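Local atomic coordinates of ABC transporter, substrate binding protein (Mannopine) (PDB entry 5L9S), a protein that probably binds mannopine in the periplasm as the solute-binding component of an ABC transporter. Residues R150-A155 / D172-K177. Numbering follows the deposited sequence.
Sequences RVLAAA and DRAFRK
Leu152 and Ala174 mark the place where the helical segments 150-155 and 172-177 cross nearly at right angles, their axes 80° apart in direction and 8.3 Å apart at closest approach, with the CA atoms of this pair separated by 5.1 Å. Ala174 directs its methyl at the first helix, and CB settles 3.5 Å from Leu152 O and 3.7 Å from Leu152 CD2, touching backbone and side chain at once. CG of Leu152 lies anti to the carbonyl carbon (chi1 -65°), and the branch reaches on past Ala174 to the Phe175 ring. There CD2 stands 3.9 Å from the ring centroid and just 9° off the normal, a CH-pi contact made by a single methyl almost centred over one face. The base of Phe175 points away from the first helix; its ring swings back to meet the leucine, and it also meets Trp324 and Trp321 of helix 307-325, which touches Leu152 through Leu317. One turn further along, Ala155 aims its CB at the second helix and approaches Ala174 O to 3.4 Å, next to Lys177 CB. Lys177 lends its aliphatic root to the same spot, CG lying 3.4 Å from Ala155 O, before a bend at chi2 carries the amine away, where NZ makes long, weak ion pairs with Glu180 and with Asp159, the salt-bridge partner of Arg173. The two helices, 149-158 and 171-181, follow one another in the chain within the lobe of this periplasmic binding protein that carries strands 140-143, 185-189 and 206-210. Alanine methyls against main-chain carbonyls allow the close approach, and with dispersion and CH-pi contacts in place of polar bonds, the fit between the helices depends on shape.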
loop_
_atom_site.group_PDB
_atom_site.type_symbol
_atom_site.label_atom_id
_atom_site.label_comp_id
_atom_site.label_asym_id
_atom_site.label_seq_id
_atom_site.Cartn_x
_atom_site.Cartn_y
_atom_site.Cartn_z
ATOM N N ARG A 150 5.049 -10.199 3.460
ATOM C CA ARG A 150 5.051 -9.337 4.646
ATOM C C ARG A 150 5.118 -10.150 5.936
ATOM O O ARG A 150 5.623 -9.667 6.932
ATOM C CB ARG A 150 3.806 -8.461 4.678
ATOM C CG ARG A 150 3.821 -7.244 3.780
ATOM C CD ARG A 150 2.531 -6.582 4.115
ATOM N NE ARG A 150 1.760 -6.088 2.975
ATOM C CZ ARG A 150 1.101 -6.841 2.108
ATOM N NH1 ARG A 150 1.191 -8.166 2.164
ATOM N NH2 ARG A 150 0.405 -6.280 1.138
ATOM N N VAL A 151 4.544 -11.350 5.943
ATOM C CA VAL A 151 4.583 -12.243 7.107
ATOM C C VAL A 151 6.034 -12.772 7.257
ATOM O O VAL A 151 6.574 -12.788 8.367
ATOM C CB VAL A 151 3.526 -13.379 7.004
ATOM C CG1 VAL A 151 3.729 -14.443 8.069
ATOM C CG2 VAL A 151 2.121 -12.813 7.106
ATOM N N LEU A 152 6.656 -13.163 6.127
ATOM C CA LEU A 152 8.032 -13.643 6.020
ATOM C C LEU A 152 9.042 -12.561 6.381
ATOM O O LEU A 152 9.943 -12.814 7.179
ATOM C CB LEU A 152 8.288 -14.185 4.594
ATOM C CG LEU A 152 7.478 -15.446 4.177
ATOM C CD1 LEU A 152 7.808 -15.856 2.761
ATOM C CD2 LEU A 152 7.751 -16.616 5.101
ATOM N N ALA A 153 8.865 -11.338 5.830
ATOM C CA ALA A 153 9.687 -10.166 6.153
ATOM C C ALA A 153 9.548 -9.758 7.646
ATOM O O ALA A 153 10.554 -9.368 8.237
ATOM C CB ALA A 153 9.346 -9.002 5.231
ATOM N N ALA A 154 8.340 -9.889 8.269
ATOM C CA ALA A 154 8.161 -9.607 9.709
ATOM C C ALA A 154 8.973 -10.612 10.519
ATOM O O ALA A 154 9.609 -10.216 11.485
ATOM C CB ALA A 154 6.692 -9.689 10.113
ATOM N N ALA A 155 9.003 -11.896 10.087
ATOM C CA ALA A 155 9.743 -12.989 10.739
ATOM C C ALA A 155 11.219 -12.716 10.693
ATOM O O ALA A 155 11.894 -12.849 11.711
ATOM C CB ALA A 155 9.429 -14.323 10.073
ATOM N N ASP A 172 14.006 -19.608 3.725
ATOM C CA ASP A 172 14.264 -20.745 4.607
ATOM C C ASP A 172 14.300 -20.315 6.068
ATOM O O ASP A 172 13.668 -20.957 6.906
ATOM C CB ASP A 172 15.551 -21.478 4.197
ATOM C CG ASP A 172 15.406 -22.245 2.894
ATOM O OD1 ASP A 172 14.380 -22.943 2.726
ATOM O OD2 ASP A 172 16.339 -22.181 2.057
ATOM N N ARG A 173 14.988 -19.191 6.356
ATOM C CA ARG A 173 15.114 -18.612 7.689
ATOM C C ARG A 173 13.768 -18.066 8.158
ATOM O O ARG A 173 13.376 -18.336 9.292
ATOM C CB ARG A 173 16.183 -17.520 7.671
ATOM C CG ARG A 173 16.580 -16.956 9.018
ATOM C CD ARG A 173 17.673 -15.931 8.804
ATOM N NE ARG A 173 17.823 -15.049 9.955
ATOM C CZ ARG A 173 18.769 -14.130 10.083
ATOM N NH1 ARG A 173 19.650 -13.933 9.111
ATOM N NH2 ARG A 173 18.820 -13.375 11.165
ATOM N N ALA A 174 13.055 -17.312 7.290
ATOM C CA ALA A 174 11.740 -16.740 7.587
ATOM C C ALA A 174 10.722 -17.796 8.059
ATOM O O ALA A 174 10.007 -17.552 9.042
ATOM C CB ALA A 174 11.214 -15.995 6.383
ATOM N N PHE A 175 10.713 -18.989 7.410
ATOM C CA PHE A 175 9.835 -20.105 7.781
ATOM C C PHE A 175 10.251 -20.766 9.078
ATOM O O PHE A 175 9.379 -21.199 9.834
ATOM C CB PHE A 175 9.718 -21.132 6.661
ATOM C CG PHE A 175 8.665 -20.790 5.633
ATOM C CD1 PHE A 175 7.315 -20.833 5.956
ATOM C CD2 PHE A 175 9.023 -20.445 4.338
ATOM C CE1 PHE A 175 6.344 -20.539 5.003
ATOM C CE2 PHE A 175 8.049 -20.161 3.380
ATOM C CZ PHE A 175 6.716 -20.226 3.715
ATOM N N ARG A 176 11.583 -20.826 9.342
ATOM C CA ARG A 176 12.192 -21.371 10.565
ATOM C C ARG A 176 11.707 -20.514 11.756
ATOM O O ARG A 176 11.260 -21.065 12.766
ATOM C CB ARG A 176 13.727 -21.296 10.454
ATOM C CG ARG A 176 14.503 -22.580 10.683
ATOM C CD ARG A 176 15.998 -22.290 10.500
ATOM N NE ARG A 176 16.331 -22.320 9.087
ATOM C CZ ARG A 176 17.206 -21.548 8.443
ATOM N NH1 ARG A 176 17.887 -20.604 9.093
ATOM N NH2 ARG A 176 17.401 -21.706 7.144
ATOM N N LYS A 177 11.743 -19.168 11.599
ATOM C CA LYS A 177 11.292 -18.218 12.613
ATOM C C LYS A 177 9.779 -18.333 12.852
ATOM O O LYS A 177 9.359 -18.357 14.019
ATOM C CB LYS A 177 11.718 -16.772 12.272
ATOM C CG LYS A 177 11.541 -15.737 13.413
ATOM C CD LYS A 177 12.572 -15.884 14.541
ATOM C CE LYS A 177 12.426 -14.850 15.625
ATOM N NZ LYS A 177 13.211 -15.212 16.835
#